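Local coordinates for protein putative thioesterase (Escherichia coli, PDB 5UGZ) that acts as an intermediate-releasing type II thioesterase in the colibactin NRPS/PKS biosynthetic pathway, at residues Val76-Leu79 and Tyr80-Val84; Met103-Glu106 and Leu107-Ile111. All blocks are in the same frame, centred on the assembly; numbering follows the deposited sequence.

How the contacts relate
Two helices of one thioesterase domain illustrate how residues pack both within a helix and between neighbouring helices. Contact 1 lies on helix 72-83 and comes first along the chain; strand 91-97 then intervenes before contact 2 on helix 99-113. Their centres are about 10 Å apart, and the two helices touch directly. Leu79 CD1 meets Met103 CE at 3.2 Å, and farther along Tyr80 CB meets Tyr110 CE2 at 3.3 Å. Both helices belong to the layers around a six-stranded parallel sheet, as in the alpha/beta-hydrolase fold. Helix 99-113 follows a GxSxG sequence consistent with a nucleophile elbow, so the Leu79-Met103 end of the packing lies beside what is probably the active-site turn.

Contact 1. Residues Val76-Leu79 and Tyr80-Val84; sequences VADL and YQQFV
Gln82 folds its carboxamide back along the helix to reach the carbonyl of Asp78, a turn earlier. NE2 gives a hydrogen bond of 3.2 Å to Asp78 O, which lies close to the plane of the Gln82 amide, while the donor stands 34° out of the carbonyl plane. CG stands beside the backbone N, and a bend at chi2 (-46°) brings the amide back. The backbone N of Gln82 makes a second, weak bond to the same Asp78 O, so one carbonyl serves two donors from one residue. The other end of the amide, OE1, bonds to Lys85 NZ, and with both ends engaged its rotation should be restricted.

The remaining backbone bonds are regular i to i+4 links. Tyr80 N donates to Val76 O and Gln81 N to Ala77 O, while Phe83 N reaches Leu79 O at 2.7 Å in a nearly straight bond.

The helical backbone also brings CB atoms beside carbonyls of the preceding turn: Gln82 CB lies 3.1 Å from Leu79 O, and Tyr80 CB rests 3.6 Å from Val76 O. The Tyr80 ring is directed away from residues 76-79, with CG anti to the backbone N (chi1 179°), and Val84 CG1 lies over one of its faces near the rim. Its OH bonds to His116, while on another side of the helix Asp78 OD1 forms a salt bridge with Arg63. The arrangement is that of the last turns of an amphipathic alpha-helix flanking the parallel sheet of an alpha/beta-hydrolase-type thioesterase.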
loop_
_atom_site.group_PDB
_atom_site.type_symbol
_atom_site.label_atom_id
_atom_site.label_comp_id
_atom_site.label_asym_id
_atom_site.label_seq_id
_atom_site.Cartn_x
_atom_site.Cartn_y
_atom_site.Cartn_z
ATOM N N VAL A 76 -6.845 0.060 -10.213
ATOM C CA VAL A 76 -7.129 -1.250 -9.625
ATOM C C VAL A 76 -7.247 -2.325 -10.709
ATOM O O VAL A 76 -6.725 -3.433 -10.559
ATOM C CB VAL A 76 -8.399 -1.187 -8.759
ATOM C CG1 VAL A 76 -8.814 -2.576 -8.392
ATOM C CG2 VAL A 76 -8.143 -0.370 -7.503
ATOM N N ALA A 77 -7.961 -2.029 -11.797
ATOM C CA ALA A 77 -8.025 -2.951 -12.931
ATOM C C ALA A 77 -6.637 -3.248 -13.490
ATOM O O ALA A 77 -6.347 -4.379 -13.890
ATOM C CB ALA A 77 -8.926 -2.363 -14.021
ATOM N N ASP A 78 -5.780 -2.225 -13.561
ATOM C CA ASP A 78 -4.401 -2.384 -14.017
ATOM C C ASP A 78 -3.639 -3.370 -13.136
ATOM O O ASP A 78 -2.988 -4.287 -13.640
ATOM C CB ASP A 78 -3.735 -1.004 -14.037
ATOM C CG ASP A 78 -2.278 -1.028 -14.474
ATOM O OD1 ASP A 78 -2.009 -1.236 -15.676
ATOM O OD2 ASP A 78 -1.408 -0.769 -13.615
ATOM N N LEU A 79 -3.725 -3.212 -11.810
ATOM C CA LEU A 79 -3.007 -4.120 -10.905
ATOM C C LEU A 79 -3.579 -5.536 -10.940
ATOM O O LEU A 79 -2.823 -6.513 -10.878
ATOM C CB LEU A 79 -3.029 -3.584 -9.481
ATOM C CG LEU A 79 -2.071 -2.423 -9.261
ATOM C CD1 LEU A 79 -2.230 -1.900 -7.850
ATOM C CD2 LEU A 79 -0.646 -2.840 -9.535
ATOM N N TYR A 80 -4.908 -5.674 -11.045
ATOM C CA TYR A 80 -5.488 -7.000 -11.185
ATOM C C TYR A 80 -4.883 -7.755 -12.362
ATOM O O TYR A 80 -4.637 -8.964 -12.268
ATOM C CB TYR A 80 -6.999 -6.916 -11.343
ATOM C CG TYR A 80 -7.589 -8.298 -11.510
ATOM C CD1 TYR A 80 -7.693 -9.165 -10.420
ATOM C CD2 TYR A 80 -7.998 -8.760 -12.758
ATOM C CE1 TYR A 80 -8.211 -10.444 -10.569
ATOM C CE2 TYR A 80 -8.512 -10.037 -12.904
ATOM C CZ TYR A 80 -8.616 -10.866 -11.802
ATOM O OH TYR A 80 -9.124 -12.132 -11.937
ATOM N N GLN A 81 -4.656 -7.071 -13.491
ATOM C CA GLN A 81 -3.990 -7.719 -14.619
ATOM C C GLN A 81 -2.588 -8.186 -14.231
ATOM O O GLN A 81 -2.112 -9.226 -14.707
ATOM C CB GLN A 81 -3.929 -6.771 -15.828
ATOM C CG GLN A 81 -5.265 -6.485 -16.499
ATOM C CD GLN A 81 -6.054 -7.746 -16.798
ATOM O OE1 GLN A 81 -5.500 -8.852 -16.840
ATOM N NE2 GLN A 81 -7.359 -7.593 -16.994
ATOM N N GLN A 82 -1.901 -7.422 -13.382
ATOM C CA GLN A 82 -0.616 -7.880 -12.860
ATOM C C GLN A 82 -0.802 -9.107 -11.978
ATOM O O GLN A 82 -0.145 -10.137 -12.170
ATOM C CB GLN A 82 0.060 -6.755 -12.078
ATOM C CG GLN A 82 0.112 -5.432 -12.805
ATOM C CD GLN A 82 0.555 -5.599 -14.222
ATOM O OE1 GLN A 82 1.578 -6.234 -14.482
ATOM N NE2 GLN A 82 -0.228 -5.062 -15.165
ATOM N N PHE A 83 -1.711 -8.999 -11.010
ATOM C CA PHE A 83 -2.027 -10.080 -10.086
ATOM C C PHE A 83 -2.204 -11.410 -10.809
ATOM O O PHE A 83 -1.639 -12.426 -10.388
ATOM C CB PHE A 83 -3.285 -9.676 -9.307
ATOM C CG PHE A 83 -3.906 -10.773 -8.492
ATOM C CD1 PHE A 83 -3.408 -11.099 -7.244
ATOM C CD2 PHE A 83 -5.019 -11.445 -8.962
ATOM C CE1 PHE A 83 -3.990 -12.074 -6.502
ATOM C CE2 PHE A 83 -5.603 -12.430 -8.215
ATOM C CZ PHE A 83 -5.090 -12.746 -6.994
ATOM N N VAL A 84 -2.956 -11.420 -11.920
ATOM C CA VAL A 84 -3.315 -12.672 -12.584
ATOM C C VAL A 84 -2.191 -13.154 -13.487
ATOM O O VAL A 84 -2.372 -14.090 -14.269
ATOM C CB VAL A 84 -4.628 -12.548 -13.380
ATOM C CG1 VAL A 84 -5.780 -12.205 -12.452
ATOM C CG2 VAL A 84 -4.505 -11.533 -14.498
#

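Contact 2. Residues Met103-Glu106 and Leu107-Ile111; sequences MAFE and LVHYI
Met103 begins the run by accepting a bond from Leu107 N at 2.8 Å, and Leu107 CB sits 3.0 Å from the same Met103 O. Ala104 O repeats the pattern one residue on, taking Val108 N at 3.0 Å. At Phe105 the side chains take over. His109 turns the CD2-NE2 edge of its imidazole over one face of the phenyl ring, toward its rim, in an edge-to-face pair with centroids 4.8 Å apart and planes at 63°. The same CD2 lies near Phe105 O at 3.3 Å, close to the imidazole plane, so ring and carbonyl of one residue both meet that edge. ND1 is hydrogen-bonded to Arg192 NH1, which probably helps to fix the ring's rotation. Glu106 O then accepts Tyr110 N at 3.1 Å. Bent at chi2 (-66°), the Glu106 chain sets OE2 at the edge of the Phe105 ring and in its plane; Tyr185 OH bonds to OE2, and Lys190 forms a salt bridge with OE1. The helix links strands 91-97 and 121-125 in a beta-alpha-beta unit: Ala104 packs on Ile94 and Phe124, Val108 on Ile94, while Met103 and Tyr110 face helix 72-83.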
loop_
_atom_site.group_PDB
_atom_site.type_symbol
_atom_site.label_atom_id
_atom_site.label_comp_id
_atom_site.label_asym_id
_atom_site.label_seq_id
_atom_site.Cartn_x
_atom_site.Cartn_y
_atom_site.Cartn_z
ATOM N N MET A 103 -5.256 1.032 -2.405
ATOM C CA MET A 103 -5.314 0.176 -3.579
ATOM C C MET A 103 -5.405 -1.291 -3.190
ATOM O O MET A 103 -6.141 -2.048 -3.820
ATOM C CB MET A 103 -4.104 0.440 -4.481
ATOM C CG MET A 103 -4.129 1.829 -5.101
ATOM S SD MET A 103 -3.041 2.117 -6.522
ATOM C CE MET A 103 -3.657 0.909 -7.676
ATOM N N ALA A 104 -4.678 -1.710 -2.152
ATOM C CA ALA A 104 -4.823 -3.074 -1.654
ATOM C C ALA A 104 -6.253 -3.352 -1.207
ATOM O O ALA A 104 -6.801 -4.426 -1.487
ATOM C CB ALA A 104 -3.847 -3.330 -0.511
ATOM N N PHE A 105 -6.873 -2.399 -0.510
ATOM C CA PHE A 105 -8.250 -2.584 -0.070
ATOM C C PHE A 105 -9.193 -2.737 -1.254
ATOM O O PHE A 105 -10.034 -3.639 -1.279
ATOM C CB PHE A 105 -8.694 -1.407 0.793
ATOM C CG PHE A 105 -10.149 -1.467 1.171
ATOM C CD1 PHE A 105 -10.577 -2.275 2.211
ATOM C CD2 PHE A 105 -11.088 -0.720 0.475
ATOM C CE1 PHE A 105 -11.930 -2.333 2.550
ATOM C CE2 PHE A 105 -12.423 -0.767 0.800
ATOM C CZ PHE A 105 -12.850 -1.576 1.844
ATOM N N GLU A 106 -9.089 -1.834 -2.225
ATOM C CA GLU A 106 -9.976 -1.855 -3.384
ATOM C C GLU A 106 -9.704 -3.069 -4.269
ATOM O O GLU A 106 -10.630 -3.643 -4.849
ATOM C CB GLU A 106 -9.809 -0.546 -4.164
ATOM C CG GLU A 106 -10.332 0.704 -3.424
ATOM C CD GLU A 106 -11.853 0.685 -3.243
ATOM O OE1 GLU A 106 -12.522 0.091 -4.092
ATOM O OE2 GLU A 106 -12.385 1.248 -2.264
ATOM N N LEU A 107 -8.434 -3.468 -4.369
ATOM C CA LEU A 107 -8.023 -4.615 -5.174
ATOM C C LEU A 107 -8.543 -5.941 -4.620
ATOM O O LEU A 107 -8.917 -6.828 -5.394
ATOM C CB LEU A 107 -6.498 -4.655 -5.261
ATOM C CG LEU A 107 -5.920 -5.867 -5.984
ATOM C CD1 LEU A 107 -6.466 -5.939 -7.411
ATOM C CD2 LEU A 107 -4.404 -5.806 -5.969
ATOM N N VAL A 108 -8.532 -6.125 -3.293
ATOM C CA VAL A 108 -9.024 -7.386 -2.741
ATOM C C VAL A 108 -10.502 -7.553 -3.058
ATOM O O VAL A 108 -10.940 -8.623 -3.493
ATOM C CB VAL A 108 -8.743 -7.503 -1.220
ATOM C CG1 VAL A 108 -9.458 -6.437 -0.405
ATOM C CG2 VAL A 108 -9.152 -8.891 -0.718
ATOM N N HIS A 109 -11.292 -6.504 -2.864
ATOM C CA HIS A 109 -12.707 -6.617 -3.203
ATOM C C HIS A 109 -12.911 -6.838 -4.695
ATOM O O HIS A 109 -13.837 -7.550 -5.085
ATOM C CB HIS A 109 -13.458 -5.384 -2.713
ATOM C CG HIS A 109 -13.661 -5.359 -1.225
ATOM N ND1 HIS A 109 -14.663 -6.069 -0.600
ATOM C CD2 HIS A 109 -12.991 -4.714 -0.240
ATOM C CE1 HIS A 109 -14.605 -5.859 0.703
ATOM N NE2 HIS A 109 -13.601 -5.036 0.947
ATOM N N TYR A 110 -12.041 -6.269 -5.541
ATOM C CA TYR A 110 -12.123 -6.480 -6.985
ATOM C C TYR A 110 -11.749 -7.913 -7.346
ATOM O O TYR A 110 -12.331 -8.504 -8.261
ATOM C CB TYR A 110 -11.206 -5.462 -7.683
ATOM C CG TYR A 110 -11.170 -5.431 -9.207
ATOM C CD1 TYR A 110 -11.995 -4.566 -9.935
ATOM C CD2 TYR A 110 -10.263 -6.213 -9.914
ATOM C CE1 TYR A 110 -11.937 -4.502 -11.321
ATOM C CE2 TYR A 110 -10.205 -6.159 -11.295
ATOM C CZ TYR A 110 -11.055 -5.308 -11.989
ATOM O OH TYR A 110 -10.992 -5.263 -13.358
ATOM N N ILE A 111 -10.769 -8.482 -6.644
ATOM C CA ILE A 111 -10.444 -9.896 -6.799
ATOM C C ILE A 111 -11.648 -10.747 -6.413
ATOM O O ILE A 111 -12.068 -11.642 -7.156
ATOM C CB ILE A 111 -9.198 -10.244 -5.953
ATOM C CG1 ILE A 111 -7.930 -9.638 -6.576
ATOM C CG2 ILE A 111 -9.060 -11.756 -5.713
ATOM C CD1 ILE A 111 -6.740 -9.542 -5.627
#